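Local coordinates for C-type diheme-containing protein (Kuenenia stuttgartiensis, PDB 6H5L), which probably carries electrons through two covalently bound c-type hemes as part of a reducing, hydroxylamine oxidoreductase-like complex of an anammox bacterium, at residues L116-T121 and E207-T212; Y49-T54 and Y184-T189. One frame throughout, in Å; residues are numbered along the deposited sequence.

Contact 1 (L116-T121 and E207-T212); sequences LPLRPT and ERWYLT. With HEC (heme c), chain K.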
loop_
_atom_site.group_PDB
_atom_site.type_symbol
_atom_site.label_atom_id
_atom_site.label_comp_id
_atom_site.label_asym_id
_atom_site.label_seq_id
_atom_site.Cartn_x
_atom_site.Cartn_y
_atom_site.Cartn_z
ATOM N N LEU B 116 -14.250 18.450 44.325
ATOM C CA LEU B 116 -13.223 18.804 43.355
ATOM C C LEU B 116 -12.969 17.635 42.420
ATOM O O LEU B 116 -12.701 16.522 42.893
ATOM C CB LEU B 116 -11.931 19.189 44.070
ATOM C CG LEU B 116 -12.094 20.220 45.189
ATOM C CD1 LEU B 116 -10.806 20.350 45.981
ATOM C CD2 LEU B 116 -12.516 21.566 44.618
ATOM N N PRO B 117 -13.050 17.835 41.106
ATOM C CA PRO B 117 -12.763 16.735 40.176
ATOM C C PRO B 117 -11.320 16.263 40.306
ATOM O O PRO B 117 -10.381 17.061 40.265
ATOM C CB PRO B 117 -13.041 17.352 38.798
ATOM C CG PRO B 117 -12.969 18.830 39.010
ATOM C CD PRO B 117 -13.463 19.062 40.404
ATOM N N LEU B 118 -11.154 14.953 40.472
ATOM C CA LEU B 118 -9.828 14.374 40.633
ATOM C C LEU B 118 -9.053 14.420 39.320
ATOM O O LEU B 118 -9.629 14.409 38.228
ATOM C CB LEU B 118 -9.926 12.929 41.128
ATOM C CG LEU B 118 -9.808 12.669 42.632
ATOM C CD1 LEU B 118 -10.536 13.741 43.419
ATOM C CD2 LEU B 118 -10.354 11.292 42.984
ATOM N N ARG B 119 -7.734 14.464 39.441
ATOM C CA ARG B 119 -6.857 14.541 38.278
ATOM C C ARG B 119 -6.826 13.203 37.549
ATOM O O ARG B 119 -6.452 12.188 38.152
ATOM C CB ARG B 119 -5.454 14.945 38.720
ATOM C CG ARG B 119 -4.401 14.894 37.629
ATOM C CD ARG B 119 -4.240 16.236 36.932
ATOM N NE ARG B 119 -2.955 16.329 36.245
ATOM C CZ ARG B 119 -1.853 16.838 36.788
ATOM N NH1 ARG B 119 -1.877 17.309 38.027
ATOM N NH2 ARG B 119 -0.725 16.878 36.093
ATOM N N PRO B 120 -7.208 13.146 36.275
ATOM C CA PRO B 120 -7.146 11.873 35.548
ATOM C C PRO B 120 -5.711 11.437 35.301
ATOM O O PRO B 120 -4.861 12.231 34.889
ATOM C CB PRO B 120 -7.871 12.179 34.233
ATOM C CG PRO B 120 -7.747 13.660 34.068
ATOM C CD PRO B 120 -7.779 14.230 35.457
ATOM N N THR B 121 -5.446 10.159 35.566
ATOM C CA THR B 121 -4.129 9.568 35.371
ATOM C C THR B 121 -4.301 8.190 34.749
ATOM O O THR B 121 -5.419 7.694 34.588
ATOM C CB THR B 121 -3.350 9.445 36.690
ATOM O OG1 THR B 121 -3.975 8.461 37.525
ATOM C CG2 THR B 121 -3.313 10.774 37.431
ATOM N N GLU B 207 -14.108 6.808 43.915
ATOM C CA GLU B 207 -14.283 5.702 42.979
ATOM C C GLU B 207 -15.149 6.096 41.788
ATOM O O GLU B 207 -14.957 5.571 40.686
ATOM C CB GLU B 207 -14.882 4.492 43.696
ATOM C CG GLU B 207 -13.966 3.889 44.746
ATOM C CD GLU B 207 -14.603 2.725 45.476
ATOM O OE1 GLU B 207 -14.413 1.570 45.039
ATOM O OE2 GLU B 207 -15.302 2.969 46.480
ATOM N N ARG B 208 -16.099 7.011 41.983
ATOM C CA ARG B 208 -16.906 7.481 40.865
ATOM C C ARG B 208 -16.150 8.459 39.975
ATOM O O ARG B 208 -16.506 8.609 38.802
ATOM C CB ARG B 208 -18.200 8.118 41.375
ATOM C CG ARG B 208 -19.139 7.120 42.039
ATOM C CD ARG B 208 -20.503 7.726 42.325
ATOM N NE ARG B 208 -20.405 8.920 43.157
ATOM C CZ ARG B 208 -20.295 8.902 44.481
ATOM N NH1 ARG B 208 -20.268 7.747 45.132
ATOM N NH2 ARG B 208 -20.211 10.040 45.154
ATOM N N TRP B 209 -15.118 9.123 40.500
ATOM C CA TRP B 209 -14.219 9.872 39.629
ATOM C C TRP B 209 -13.316 8.928 38.844
ATOM O O TRP B 209 -13.029 9.175 37.667
ATOM C CB TRP B 209 -13.386 10.865 40.439
ATOM C CG TRP B 209 -14.155 12.069 40.899
ATOM C CD1 TRP B 209 -14.492 12.385 42.182
ATOM C CD2 TRP B 209 -14.687 13.115 40.074
ATOM N NE1 TRP B 209 -15.199 13.563 42.210
ATOM C CE2 TRP B 209 -15.333 14.031 40.930
ATOM C CE3 TRP B 209 -14.680 13.367 38.699
ATOM C CZ2 TRP B 209 -15.966 15.178 40.455
ATOM C CZ3 TRP B 209 -15.309 14.507 38.229
ATOM C CH2 TRP B 209 -15.944 15.397 39.104
ATOM N N TYR B 210 -12.850 7.849 39.482
ATOM C CA TYR B 210 -12.148 6.798 38.749
ATOM C C TYR B 210 -13.017 6.265 37.618
ATOM O O TYR B 210 -12.569 6.145 36.472
ATOM C CB TYR B 210 -11.761 5.647 39.683
ATOM C CG TYR B 210 -10.936 6.004 40.902
ATOM C CD1 TYR B 210 -10.200 7.182 40.962
ATOM C CD2 TYR B 210 -10.886 5.145 41.993
ATOM C CE1 TYR B 210 -9.447 7.496 42.082
ATOM C CE2 TYR B 210 -10.139 5.450 43.112
ATOM C CZ TYR B 210 -9.421 6.625 43.152
ATOM O OH TYR B 210 -8.674 6.931 44.266
ATOM N N LEU B 211 -14.271 5.936 37.937
ATOM C CA LEU B 211 -15.193 5.418 36.932
ATOM C C LEU B 211 -15.456 6.449 35.843
ATOM O O LEU B 211 -15.508 6.109 34.656
ATOM C CB LEU B 211 -16.499 4.999 37.603
ATOM C CG LEU B 211 -17.614 4.420 36.735
ATOM C CD1 LEU B 211 -17.180 3.106 36.108
ATOM C CD2 LEU B 211 -18.870 4.233 37.571
ATOM N N THR B 212 -15.632 7.715 36.229
ATOM C CA THR B 212 -15.829 8.771 35.241
ATOM C C THR B 212 -14.643 8.862 34.290
ATOM O O THR B 212 -14.822 8.989 33.073
ATOM C CB THR B 212 -16.055 10.112 35.940
ATOM O OG1 THR B 212 -17.296 10.080 36.654
ATOM C CG2 THR B 212 -16.081 11.246 34.934
HETATM FE FE HEC K . -25.687 2.944 32.249
HETATM C CHA HEC K . -27.099 5.746 30.857
HETATM C CHB HEC K . -22.668 4.576 32.436
HETATM C CHC HEC K . -24.347 0.290 33.967
HETATM C CHD HEC K . -28.410 1.050 31.414
HETATM N NA HEC K . -25.020 4.843 31.791
HETATM C C1A HEC K . -25.746 5.802 31.112
HETATM C C2A HEC K . -24.837 6.866 30.727
HETATM C C3A HEC K . -23.613 6.539 31.160
HETATM C C4A HEC K . -23.704 5.261 31.840
HETATM C CMA HEC K . -22.321 7.368 30.980
HETATM C CAA HEC K . -25.224 8.142 29.943
HETATM C CBA HEC K . -25.298 9.341 30.886
HETATM C CGA HEC K . -25.718 10.564 30.111
HETATM O O1A HEC K . -26.066 10.424 28.910
HETATM O O2A HEC K . -25.709 11.679 30.693
HETATM N NB HEC K . -23.820 2.475 32.989
HETATM C C1B HEC K . -22.774 3.371 33.099
HETATM C C2B HEC K . -21.816 2.833 34.042
HETATM C C3B HEC K . -22.273 1.644 34.467
HETATM C C4B HEC K . -23.545 1.400 33.812
HETATM C CMB HEC K . -20.494 3.534 34.429
HETATM C CAB HEC K . -21.604 0.672 35.467
HETATM C CBB HEC K . -21.414 1.298 36.867
HETATM N NC HEC K . -26.249 1.012 32.586
HETATM C C1C HEC K . -25.586 0.103 33.391
HETATM C C2C HEC K . -26.477 -1.015 33.633
HETATM C C3C HEC K . -27.538 -0.866 32.825
HETATM C C4C HEC K . -27.458 0.454 32.218
HETATM C CMC HEC K . -26.048 -2.324 34.341
HETATM C CAC HEC K . -28.722 -1.852 32.671
HETATM C CBC HEC K . -29.531 -1.938 33.983
HETATM N ND HEC K . -27.479 3.338 31.264
HETATM C C1D HEC K . -28.481 2.389 31.075
HETATM C C2D HEC K . -29.616 3.042 30.459
HETATM C C3D HEC K . -29.207 4.512 30.285
HETATM C C4D HEC K . -27.865 4.600 30.812
HETATM C CMD HEC K . -30.959 2.393 30.063
HETATM C CAD HEC K . -30.047 5.658 29.676
HETATM C CBD HEC K . -29.937 5.623 28.155
HETATM C CGD HEC K . -30.864 6.643 27.546
HETATM O O1D HEC K . -31.412 7.489 28.299
HETATM O O2D HEC K . -31.057 6.609 26.302
#
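P117 presses CA and CB onto one face of the six-membered ring of W209, its CA 3.6 Å from the ring centroid and 14° off the normal, a CH-pi contact. P117 CB reaches the far rim of the same ring, 3.5 Å from W209 CH2, and the backbone N of L118 sits over the same face, nearer the five-membered ring. The CB of W209 points toward the loop; with CG anti to the carbonyl carbon (chi1 -74°), the indole stands with one face to P117. Y184 stacks on the opposite face, so the indole is sandwiched between loop and helix 180-189, and this half of the contact is tight. The helix, 205-217, is the C-terminal one of a cytochrome c fold and packs on that domain's N-terminal helix, 122-135, through Y210 and L211. L211 faces the heme, its CD2 3.6 Å from methyl CMB of the chain K group. T212 OG1 bonds back to R208 O at 2.7 Å, an oxygen that also takes T212 N. Toward L118 the packing is sparser: one methyl, CD2, bridges W209 CB and Y210 CE1 at 4.0 Å each, and both L118 and Y210 remain partly exposed. Beyond the loop lies a second copy of this protein, whose Y66 and R67 pack on L116 and P117 and whose Y71 O accepts a bond from R119 NH1.

Contact 2 (Y49-T54 and Y184-T189); sequences YKFRTT and YLRFTT. With HEC (heme c), chain L.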
loop_
_atom_site.group_PDB
_atom_site.type_symbol
_atom_site.label_atom_id
_atom_site.label_comp_id
_atom_site.label_asym_id
_atom_site.label_seq_id
_atom_site.Cartn_x
_atom_site.Cartn_y
_atom_site.Cartn_z
ATOM N N TYR B 49 -37.383 12.688 36.407
ATOM C CA TYR B 49 -36.468 13.424 35.548
ATOM C C TYR B 49 -35.117 12.721 35.537
ATOM O O TYR B 49 -34.582 12.379 36.596
ATOM C CB TYR B 49 -36.318 14.872 36.018
ATOM C CG TYR B 49 -37.531 15.738 35.744
ATOM C CD1 TYR B 49 -38.738 15.507 36.393
ATOM C CD2 TYR B 49 -37.467 16.793 34.842
ATOM C CE1 TYR B 49 -39.845 16.296 36.147
ATOM C CE2 TYR B 49 -38.571 17.589 34.590
ATOM C CZ TYR B 49 -39.756 17.336 35.246
ATOM O OH TYR B 49 -40.858 18.122 35.001
ATOM N N LYS B 50 -34.575 12.503 34.336
ATOM C CA LYS B 50 -33.320 11.766 34.212
ATOM C C LYS B 50 -32.148 12.543 34.796
ATOM O O LYS B 50 -31.234 11.948 35.379
ATOM C CB LYS B 50 -33.042 11.426 32.746
ATOM C CG LYS B 50 -33.952 10.388 32.130
ATOM C CD LYS B 50 -33.452 10.019 30.740
ATOM C CE LYS B 50 -34.392 9.071 30.015
ATOM N NZ LYS B 50 -33.894 8.766 28.644
ATOM N N PHE B 51 -32.149 13.865 34.642
ATOM C CA PHE B 51 -30.957 14.686 34.842
ATOM C C PHE B 51 -31.209 15.681 35.969
ATOM O O PHE B 51 -31.930 16.669 35.794
ATOM C CB PHE B 51 -30.586 15.373 33.536
ATOM C CG PHE B 51 -30.670 14.463 32.346
ATOM C CD1 PHE B 51 -29.841 13.359 32.251
ATOM C CD2 PHE B 51 -31.594 14.692 31.339
ATOM C CE1 PHE B 51 -29.917 12.507 31.164
ATOM C CE2 PHE B 51 -31.674 13.845 30.250
ATOM C CZ PHE B 51 -30.837 12.752 30.164
ATOM N N ARG B 52 -30.616 15.403 37.127
ATOM C CA ARG B 52 -30.805 16.186 38.335
ATOM C C ARG B 52 -29.460 16.432 39.003
ATOM O O ARG B 52 -28.428 15.872 38.620
ATOM C CB ARG B 52 -31.743 15.475 39.322
ATOM C CG ARG B 52 -33.169 15.284 38.834
ATOM C CD ARG B 52 -33.827 14.088 39.513
ATOM N NE ARG B 52 -33.416 12.838 38.883
ATOM C CZ ARG B 52 -32.455 12.042 39.340
ATOM N NH1 ARG B 52 -31.805 12.350 40.453
ATOM N NH2 ARG B 52 -32.149 10.933 38.684
ATOM N N THR B 53 -29.489 17.295 40.014
ATOM C CA THR B 53 -28.424 17.394 41.000
ATOM C C THR B 53 -28.843 16.787 42.333
ATOM O O THR B 53 -28.113 16.911 43.323
ATOM C CB THR B 53 -28.003 18.854 41.186
ATOM O OG1 THR B 53 -29.157 19.648 41.489
ATOM C CG2 THR B 53 -27.356 19.382 39.918
ATOM N N THR B 54 -29.999 16.133 42.374
ATOM C CA THR B 54 -30.585 15.530 43.559
ATOM C C THR B 54 -30.424 14.013 43.527
ATOM O O THR B 54 -30.256 13.420 42.457
ATOM C CB THR B 54 -32.072 15.897 43.649
ATOM O OG1 THR B 54 -32.769 15.336 42.534
ATOM C CG2 THR B 54 -32.243 17.409 43.637
ATOM N N TYR B 184 -19.899 12.529 36.254
ATOM C CA TYR B 184 -19.821 12.198 37.673
ATOM C C TYR B 184 -21.165 12.406 38.359
ATOM O O TYR B 184 -21.536 11.640 39.258
ATOM C CB TYR B 184 -18.736 13.038 38.350
ATOM C CG TYR B 184 -18.746 12.958 39.863
ATOM C CD1 TYR B 184 -18.095 11.926 40.528
ATOM C CD2 TYR B 184 -19.402 13.918 40.625
ATOM C CE1 TYR B 184 -18.101 11.850 41.909
ATOM C CE2 TYR B 184 -19.414 13.849 42.005
ATOM C CZ TYR B 184 -18.762 12.814 42.641
ATOM O OH TYR B 184 -18.769 12.740 44.015
ATOM N N LEU B 185 -21.902 13.444 37.956
ATOM C CA LEU B 185 -23.218 13.689 38.538
ATOM C C LEU B 185 -24.174 12.539 38.253
ATOM O O LEU B 185 -24.933 12.121 39.136
ATOM C CB LEU B 185 -23.791 15.003 38.007
ATOM C CG LEU B 185 -23.462 16.271 38.797
ATOM C CD1 LEU B 185 -23.928 17.505 38.042
ATOM C CD2 LEU B 185 -24.098 16.216 40.178
ATOM N N ARG B 186 -24.153 12.015 37.022
ATOM C CA ARG B 186 -25.046 10.917 36.664
ATOM C C ARG B 186 -24.802 9.697 37.542
ATOM O O ARG B 186 -25.754 9.051 37.999
ATOM C CB ARG B 186 -24.869 10.555 35.189
ATOM C CG ARG B 186 -25.056 11.713 34.217
ATOM C CD ARG B 186 -26.503 12.177 34.133
ATOM N NE ARG B 186 -26.837 13.161 35.158
ATOM C CZ ARG B 186 -26.587 14.462 35.050
ATOM N NH1 ARG B 186 -25.993 14.937 33.963
ATOM N NH2 ARG B 186 -26.927 15.287 36.031
ATOM N N PHE B 187 -23.534 9.366 37.792
ATOM C CA PHE B 187 -23.216 8.217 38.630
ATOM C C PHE B 187 -23.531 8.474 40.097
ATOM O O PHE B 187 -23.730 7.517 40.853
ATOM C CB PHE B 187 -21.739 7.839 38.479
ATOM C CG PHE B 187 -21.323 7.544 37.062
ATOM C CD1 PHE B 187 -22.256 7.177 36.105
ATOM C CD2 PHE B 187 -19.992 7.630 36.690
ATOM C CE1 PHE B 187 -21.870 6.909 34.806
ATOM C CE2 PHE B 187 -19.600 7.360 35.394
ATOM C CZ PHE B 187 -20.540 7.001 34.450
ATOM N N THR B 188 -23.582 9.739 40.511
ATOM C CA THR B 188 -23.878 10.090 41.894
ATOM C C THR B 188 -25.367 10.285 42.148
ATOM O O THR B 188 -25.812 10.152 43.294
ATOM C CB THR B 188 -23.114 11.364 42.280
ATOM O OG1 THR B 188 -21.755 11.255 41.840
ATOM C CG2 THR B 188 -23.126 11.570 43.790
ATOM N N THR B 189 -26.151 10.571 41.110
ATOM C CA THR B 189 -27.576 10.831 41.266
ATOM C C THR B 189 -28.471 9.737 40.712
ATOM O O THR B 189 -29.575 9.547 41.222
ATOM C CB THR B 189 -27.955 12.152 40.589
ATOM O OG1 THR B 189 -27.633 12.082 39.194
ATOM C CG2 THR B 189 -27.203 13.307 41.221
HETATM FE FE HEC L . -38.456 18.363 25.602
HETATM C CHA HEC L . -37.004 15.798 27.350
HETATM C CHB HEC L . -38.436 20.288 28.468
HETATM C CHC HEC L . -39.973 20.948 23.902
HETATM C CHD HEC L . -38.603 16.434 22.755
HETATM N NA HEC L . -37.836 18.098 27.545
HETATM C C1A HEC L . -37.265 16.953 28.053
HETATM C C2A HEC L . -36.969 17.152 29.459
HETATM C C3A HEC L . -37.373 18.405 29.774
HETATM C C4A HEC L . -37.918 19.013 28.573
HETATM C CMA HEC L . -37.312 19.159 31.123
HETATM C CAA HEC L . -36.324 16.003 30.290
HETATM C CBA HEC L . -35.704 16.322 31.649
HETATM C CGA HEC L . -35.207 15.041 32.272
HETATM O O1A HEC L . -35.687 13.949 31.871
HETATM O O2A HEC L . -34.333 15.113 33.174
HETATM N NB HEC L . -39.100 20.254 26.096
HETATM C C1B HEC L . -38.967 20.863 27.331
HETATM C C2B HEC L . -39.475 22.217 27.215
HETATM C C3B HEC L . -39.903 22.395 25.959
HETATM C C4B HEC L . -39.672 21.167 25.230
HETATM C CMB HEC L . -39.528 23.250 28.361
HETATM C CAB HEC L . -40.527 23.674 25.352
HETATM C CBB HEC L . -39.469 24.794 25.227
HETATM N NC HEC L . -39.161 18.639 23.692
HETATM C C1C HEC L . -39.745 19.788 23.193
HETATM C C2C HEC L . -39.943 19.610 21.770
HETATM C C3C HEC L . -39.695 18.324 21.489
HETATM C C4C HEC L . -39.113 17.712 22.669
HETATM C CMC HEC L . -40.737 20.593 20.880
HETATM C CAC HEC L . -39.844 17.632 20.114
HETATM C CBC HEC L . -38.829 18.218 19.109
HETATM N ND HEC L . -37.894 16.419 25.125
HETATM C C1D HEC L . -38.050 15.835 23.869
HETATM C C2D HEC L . -37.531 14.486 23.921
HETATM C C3D HEC L . -37.033 14.294 25.359
HETATM C C4D HEC L . -37.299 15.543 26.030
HETATM C CMD HEC L . -37.491 13.461 22.769
HETATM C CAD HEC L . -36.383 13.040 25.980
HETATM C CBD HEC L . -34.910 12.992 25.598
HETATM C CGD HEC L . -34.284 11.742 26.158
HETATM O O1D HEC L . -34.383 11.516 27.392
HETATM O O2D HEC L . -33.676 10.975 25.367
HETATM O O HOH W 1 -28.913 12.917 36.625
#
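The seam between the two cytochrome c domains runs here, where loop 49-54, which holds a heme propionate of the first domain, meets helix 180-189 of the second. The backbone N atoms of K50 and F51 bind the two oxygens of one chain L propionate, F51 N to O2A at 2.9 Å. The extended K50 chain carries NZ to O1D of the other propionate, and NZ also bonds to a propionate of the second heme. The R186 chain bends at chi2 (-70°) and chi3, its guanidinium ending beside R52 O. R186 NE gives to water 1 at 2.6 Å, and NH2 donates weakly to R52 O (3.0 Å, 134°). The same water donates to K50 O and T189 OG1 and accepts from R52 N, so four bonds tie loop to helix. R186 CD lies at the F51 ring edge, 4.0 Å from CD1, ring and guanidinium planes 71° apart; CD1 in turn lies over one guanidinium face, and K50 CB covers a ring face. An alanine at F51 would probably open a gap beside R186 CD and take the ring edge from the guanidinium face, leaving R186 to its polar bonds. R52 is held separately, NE giving to Y49 O at 2.6 Å. The K50 ammonium, shared by a propionate of each heme, would probably favour their ionised form and link the two charges across the domain boundary.

The centres of contacts 1 and 2 are about 16 Å apart, contact 2 near the middle of the chain and contact 1 toward its surface. Their segments alternate along the sequence: 49-54, 116-121, 184-189, 207-212. Loop 49-54 belongs to the first cytochrome c region, whereas helices 180-189 and 205-217 follow each other in the second and lie side by side. R208 NE probably hydrogen-bonds T188 OG1 at 3.0 Å, joining them directly. Two successive helices thus each meet a loop from earlier in the chain: 180-189 the first domain's heme-binding loop, 205-217 the loop entering helix 122-135, so the helix pair spans from the interheme boundary to the side where the second copy packs on loop 116-121.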